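Long-range contacts in phosphoprotein (Spring viremia of carp virus, PDB 7C5Z), which probably acts as a polymerase cofactor and nucleoprotein chaperone in viral RNA replication, this chain being its dimeric central domain: residues Tyr64-Phe69 / Val78-Lys83; Gly16-Ser21 / Val31-Leu36. All blocks are in the same frame, centred on the assembly; numbering follows the deposited sequence.

Contact 1. Residues Tyr64-Phe69 / Val78-Lys83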
# COMPACT_ATOMS: atom_id res chain seq x y z
N TYR A 64 -8.94 12.43 -7.52
CA TYR A 64 -9.54 11.24 -8.10
C TYR A 64 -10.17 10.41 -7.00
O TYR A 64 -9.60 10.29 -5.91
CB TYR A 64 -8.50 10.39 -8.83
CG TYR A 64 -7.97 11.05 -10.08
CD1 TYR A 64 -8.65 10.92 -11.28
CD2 TYR A 64 -6.82 11.81 -10.04
CE1 TYR A 64 -8.18 11.54 -12.43
CE2 TYR A 64 -6.34 12.45 -11.19
CZ TYR A 64 -7.03 12.30 -12.37
OH TYR A 64 -6.56 12.91 -13.51
N ASP A 65 -11.34 9.83 -7.29
CA ASP A 65 -12.05 8.99 -6.32
C ASP A 65 -11.53 7.55 -6.40
O ASP A 65 -12.22 6.62 -6.82
CB ASP A 65 -13.55 9.04 -6.57
CG ASP A 65 -14.15 10.41 -6.28
OD1 ASP A 65 -13.62 11.11 -5.38
OD2 ASP A 65 -15.12 10.79 -6.96
N ILE A 66 -10.27 7.38 -6.01
CA ILE A 66 -9.67 6.05 -5.94
C ILE A 66 -10.33 5.25 -4.82
O ILE A 66 -10.58 5.79 -3.73
CB ILE A 66 -8.15 6.16 -5.73
CG1 ILE A 66 -7.52 7.03 -6.83
CG2 ILE A 66 -7.48 4.78 -5.68
CD1 ILE A 66 -6.08 7.41 -6.53
N ASP A 67 -10.63 3.97 -5.08
CA ASP A 67 -11.30 3.16 -4.06
C ASP A 67 -10.66 1.78 -3.96
O ASP A 67 -9.93 1.34 -4.85
CB ASP A 67 -12.79 3.00 -4.32
CG ASP A 67 -13.59 2.76 -3.04
OD1 ASP A 67 -13.01 2.80 -1.92
OD2 ASP A 67 -14.82 2.52 -3.16
N LEU A 68 -10.98 1.09 -2.87
CA LEU A 68 -10.44 -0.23 -2.58
C LEU A 68 -11.60 -1.20 -2.40
O LEU A 68 -12.59 -0.87 -1.74
CB LEU A 68 -9.59 -0.19 -1.31
CG LEU A 68 -9.11 -1.53 -0.77
CD1 LEU A 68 -8.05 -2.09 -1.68
CD2 LEU A 68 -8.61 -1.33 0.66
N PHE A 69 -11.47 -2.38 -3.01
CA PHE A 69 -12.45 -3.45 -2.87
C PHE A 69 -11.79 -4.63 -2.16
O PHE A 69 -10.85 -5.24 -2.68
CB PHE A 69 -13.01 -3.86 -4.24
CG PHE A 69 -13.81 -2.76 -4.89
CD1 PHE A 69 -15.14 -2.58 -4.56
CD2 PHE A 69 -13.22 -1.89 -5.79
CE1 PHE A 69 -15.89 -1.56 -5.14
CE2 PHE A 69 -13.97 -0.87 -6.37
CZ PHE A 69 -15.29 -0.70 -6.04
N VAL A 78 -7.88 -2.41 -6.38
CA VAL A 78 -7.94 -0.95 -6.34
C VAL A 78 -8.59 -0.46 -7.63
O VAL A 78 -8.27 -0.95 -8.72
CB VAL A 78 -6.54 -0.34 -6.16
CG1 VAL A 78 -6.60 1.18 -6.20
CG2 VAL A 78 -5.95 -0.79 -4.82
N PHE A 79 -9.52 0.49 -7.51
CA PHE A 79 -10.16 1.13 -8.66
C PHE A 79 -9.59 2.52 -8.86
O PHE A 79 -9.60 3.36 -7.95
CB PHE A 79 -11.68 1.19 -8.47
CG PHE A 79 -12.39 1.97 -9.53
CD1 PHE A 79 -12.57 1.43 -10.80
CD2 PHE A 79 -12.88 3.24 -9.26
CE1 PHE A 79 -13.23 2.15 -11.78
CE2 PHE A 79 -13.54 3.96 -10.25
CZ PHE A 79 -13.72 3.43 -11.49
N LEU A 80 -9.08 2.77 -10.07
CA LEU A 80 -8.51 4.06 -10.44
C LEU A 80 -9.38 4.69 -11.51
O LEU A 80 -9.32 4.29 -12.68
CB LEU A 80 -7.08 3.87 -10.96
CG LEU A 80 -6.08 3.08 -10.10
CD1 LEU A 80 -4.76 2.96 -10.84
CD2 LEU A 80 -5.88 3.77 -8.79
N PRO A 81 -10.22 5.68 -11.18
CA PRO A 81 -11.12 6.24 -12.19
C PRO A 81 -10.37 6.96 -13.31
O PRO A 81 -9.32 7.57 -13.09
CB PRO A 81 -12.00 7.22 -11.40
CG PRO A 81 -11.26 7.49 -10.12
CD PRO A 81 -10.37 6.30 -9.85
N HIS A 82 -10.93 6.88 -14.53
CA HIS A 82 -10.31 7.58 -15.65
C HIS A 82 -10.39 9.09 -15.46
O HIS A 82 -9.45 9.81 -15.82
CB HIS A 82 -10.99 7.22 -16.98
CG HIS A 82 -10.90 5.77 -17.35
ND1 HIS A 82 -9.74 5.02 -17.24
CD2 HIS A 82 -11.83 4.94 -17.89
CE1 HIS A 82 -9.97 3.79 -17.67
NE2 HIS A 82 -11.23 3.72 -18.07
N LYS A 83 -11.49 9.58 -14.90
CA LYS A 83 -11.73 11.02 -14.85
C LYS A 83 -11.69 11.54 -13.42
O LYS A 83 -11.95 10.78 -12.48
CB LYS A 83 -13.08 11.37 -15.49
CG LYS A 83 -13.29 10.70 -16.83
CD LYS A 83 -14.67 10.97 -17.39
CE LYS A 83 -14.60 11.40 -18.84
NZ LYS A 83 -15.83 11.03 -19.58
O HOH W 1 -12.64 10.51 -9.70

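Contact 2. Residues Gly16-Ser21 / Val31-Leu36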
# COMPACT_ATOMS: atom_id res chain seq x y z
N GLY A 16 8.92 -13.11 -2.40
CA GLY A 16 9.06 -11.69 -2.18
C GLY A 16 8.53 -10.78 -3.27
O GLY A 16 8.67 -9.56 -3.15
N ILE A 17 7.93 -11.32 -4.33
CA ILE A 17 7.49 -10.52 -5.46
C ILE A 17 6.00 -10.24 -5.36
O ILE A 17 5.21 -11.14 -5.03
CB ILE A 17 7.84 -11.20 -6.80
CG1 ILE A 17 9.36 -11.30 -6.96
CG2 ILE A 17 7.23 -10.45 -7.98
CD1 ILE A 17 9.78 -11.95 -8.25
N VAL A 18 5.61 -9.01 -5.66
CA VAL A 18 4.21 -8.60 -5.73
C VAL A 18 3.93 -8.18 -7.17
O VAL A 18 4.65 -7.32 -7.71
CB VAL A 18 3.91 -7.45 -4.76
CG1 VAL A 18 2.50 -6.91 -5.01
CG2 VAL A 18 4.09 -7.89 -3.31
N MSE A 19 2.90 -8.76 -7.77
CA MSE A 19 2.53 -8.40 -9.13
C MSE A 19 1.05 -8.04 -9.19
O MSE A 19 0.22 -8.76 -8.65
CB MSE A 19 2.79 -9.55 -10.11
CG MSE A 19 4.25 -9.86 -10.40
SE MSE A 19 5.21 -8.43 -11.35
CE MSE A 19 4.03 -8.28 -12.87
N PRO A 20 0.73 -6.93 -9.84
CA PRO A 20 -0.67 -6.56 -10.10
C PRO A 20 -1.16 -7.15 -11.41
O PRO A 20 -0.37 -7.51 -12.29
CB PRO A 20 -0.60 -5.03 -10.18
CG PRO A 20 0.76 -4.78 -10.78
CD PRO A 20 1.67 -5.88 -10.28
N SER A 21 -2.49 -7.27 -11.53
CA SER A 21 -3.17 -7.61 -12.77
C SER A 21 -4.08 -6.43 -13.09
O SER A 21 -4.89 -6.02 -12.25
CB SER A 21 -3.98 -8.90 -12.61
OG SER A 21 -4.67 -9.22 -13.80
N VAL A 31 -6.97 -2.61 -10.58
CA VAL A 31 -5.66 -3.19 -10.28
C VAL A 31 -5.88 -4.25 -9.21
O VAL A 31 -6.19 -3.90 -8.06
CB VAL A 31 -4.69 -2.12 -9.79
CG1 VAL A 31 -3.32 -2.71 -9.50
CG2 VAL A 31 -4.62 -0.97 -10.82
N ARG A 32 -5.74 -5.52 -9.57
CA ARG A 32 -6.03 -6.62 -8.66
C ARG A 32 -4.75 -7.29 -8.21
O ARG A 32 -3.92 -7.70 -9.04
CB ARG A 32 -6.95 -7.65 -9.30
CG ARG A 32 -7.38 -8.72 -8.29
CD ARG A 32 -8.47 -9.63 -8.86
NE ARG A 32 -9.76 -8.95 -8.99
CZ ARG A 32 -10.92 -9.59 -9.08
NH1 ARG A 32 -10.96 -10.91 -9.01
NH2 ARG A 32 -12.05 -8.89 -9.21
N TYR A 33 -4.59 -7.42 -6.90
CA TYR A 33 -3.47 -8.13 -6.26
C TYR A 33 -3.98 -9.50 -5.84
O TYR A 33 -4.66 -9.63 -4.81
CB TYR A 33 -2.94 -7.33 -5.07
CG TYR A 33 -2.21 -6.08 -5.54
CD1 TYR A 33 -0.88 -6.16 -5.93
CD2 TYR A 33 -2.89 -4.87 -5.70
CE1 TYR A 33 -0.22 -5.04 -6.42
CE2 TYR A 33 -2.23 -3.75 -6.18
CZ TYR A 33 -0.91 -3.85 -6.54
OH TYR A 33 -0.25 -2.75 -7.02
N ASN A 34 -3.64 -10.52 -6.62
CA ASN A 34 -4.06 -11.89 -6.38
C ASN A 34 -3.04 -12.64 -5.52
O ASN A 34 -1.94 -12.15 -5.24
CB ASN A 34 -4.23 -12.64 -7.70
CG ASN A 34 -5.43 -12.16 -8.48
OD1 ASN A 34 -6.54 -12.10 -7.94
ND2 ASN A 34 -5.23 -11.80 -9.74
N GLY A 35 -3.42 -13.83 -5.11
CA GLY A 35 -2.49 -14.73 -4.45
C GLY A 35 -2.35 -14.55 -2.96
O GLY A 35 -1.34 -15.00 -2.39
N LEU A 36 -3.33 -13.94 -2.30
CA LEU A 36 -3.24 -13.59 -0.88
C LEU A 36 -3.90 -14.62 0.03
O LEU A 36 -4.03 -14.37 1.23
CB LEU A 36 -3.86 -12.22 -0.64
CG LEU A 36 -3.42 -11.11 -1.60
CD1 LEU A 36 -4.07 -9.79 -1.19
CD2 LEU A 36 -1.91 -10.97 -1.63
O HOH W 2 -0.34 -9.67 -5.78
O HOH W 3 -2.08 -9.91 -9.06
O HOH W 4 -7.03 -10.93 -11.94

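Contact 1. Residues Tyr64-Phe69 / Val78-Lys83
D67 and F79 form an antiparallel hydrogen-bonded pair in the beta hairpin of strands 67-70 and 76-81, at one edge of the chain's sheet. D67 N donates to F79 O at 3.1 Å; F79 N returns a nearly straight bond (169°) to D67 O at 2.8 Å. The next pair, L68 with V78, is non-hydrogen-bonded, its CA atoms 4.6 Å apart, and the short strand axes run 149° to each other.

On the side of L68 and V78, the I66 and L80 side chains lie side by side, pointing the same way. In I66, chi1 of -56° sets CG1 beside the backbone N, and CG2, anti to that N, meets L80 CD2 at 3.6 Å and also reaches V78 CG1. I66 and L68 rest on I55 of helix 41-62. On the side of D67 and F79, F79 CB comes in plane at the edge of the F69 ring, 3.7 Å from F69 CE2.

Before strand 67-70 the pairing changes character. P81 CG packs on D65 O at 3.5 Å, and water 1 links D65 N (2.8 Å) to K83 O (2.9 Å). The Y64 ring stacks on Y62 of the second subunit, whose hydroxyl bonds P81 O. Direct amide bonding thus yields to a water bridge and apolar contact, while peptide polarity remains satisfied at D65 N and K83 O.

Contact 2. Residues Gly16-Ser21 / Val31-Leu36
The Y33 ring is the flat group on which V18 and P20 converge, both obliquely. V18 CG1 lies 3.6 Å from Y33 CD1 and equally near CE1, the two side chains crossing at about a right angle; V18 chi1 of 172° sets this methyl anti to its backbone N. P20 CB is 3.8 Å from Y33 CE1 and also touches V31 CG1, so the proline bridges two residues of strand 28-33. Water 2 sits at the ring's edge, in its plane.

Between the two segments, direct backbone bonding is confined to one antiparallel pair, S21 with R32. S21 N donates to R32 O at 2.9 Å, while R32 N reaches S21 O over 2.9 Å in an almost straight bond (176°). Beyond that pair, waters replace amides. M19 O accepts from water 2 and from water 3, the latter at 2.6 Å; water 3 also donates to R32 O and accepts a hydrogen bond from N34 N at 3.0 Å, while water 2 donates to N34 O.

Direct backbone pairing of 16-21 with strand 28-33 thus begins at S21, where strand 21-25 starts. R32 bends at chi3 and forms a salt bridge with E77 of strand 76-81 and a cation-pi contact with F75. Y33 OH is hydrogen-bonded to S53 OG of the second subunit, on whose helix 41-62 P20 and V31 also pack against Q57.

Overall arrangement
Contacts 1 and 2 follow one another along the chain and meet in the same antiparallel sheet, their centres about 17 Å apart. The join lies between the neighbouring strands 28-33 and 76-81: V78 O of contact 1 is 2.8 Å from V31 N of contact 2, a probable hydrogen bond, and L80 CD1 packs 3.9 Å from V31 CG2. Contact 1 pairs the two strands of the edge hairpin away from its turn, whereas contact 2 brings the loop before the opposite edge strand, 21-25, onto this four-stranded sheet. Both also reach helix 41-62 of the second subunit, contact 2 at K49 to Q57 and contact 1 at L54 to Y62, which places them together at the dimer interface.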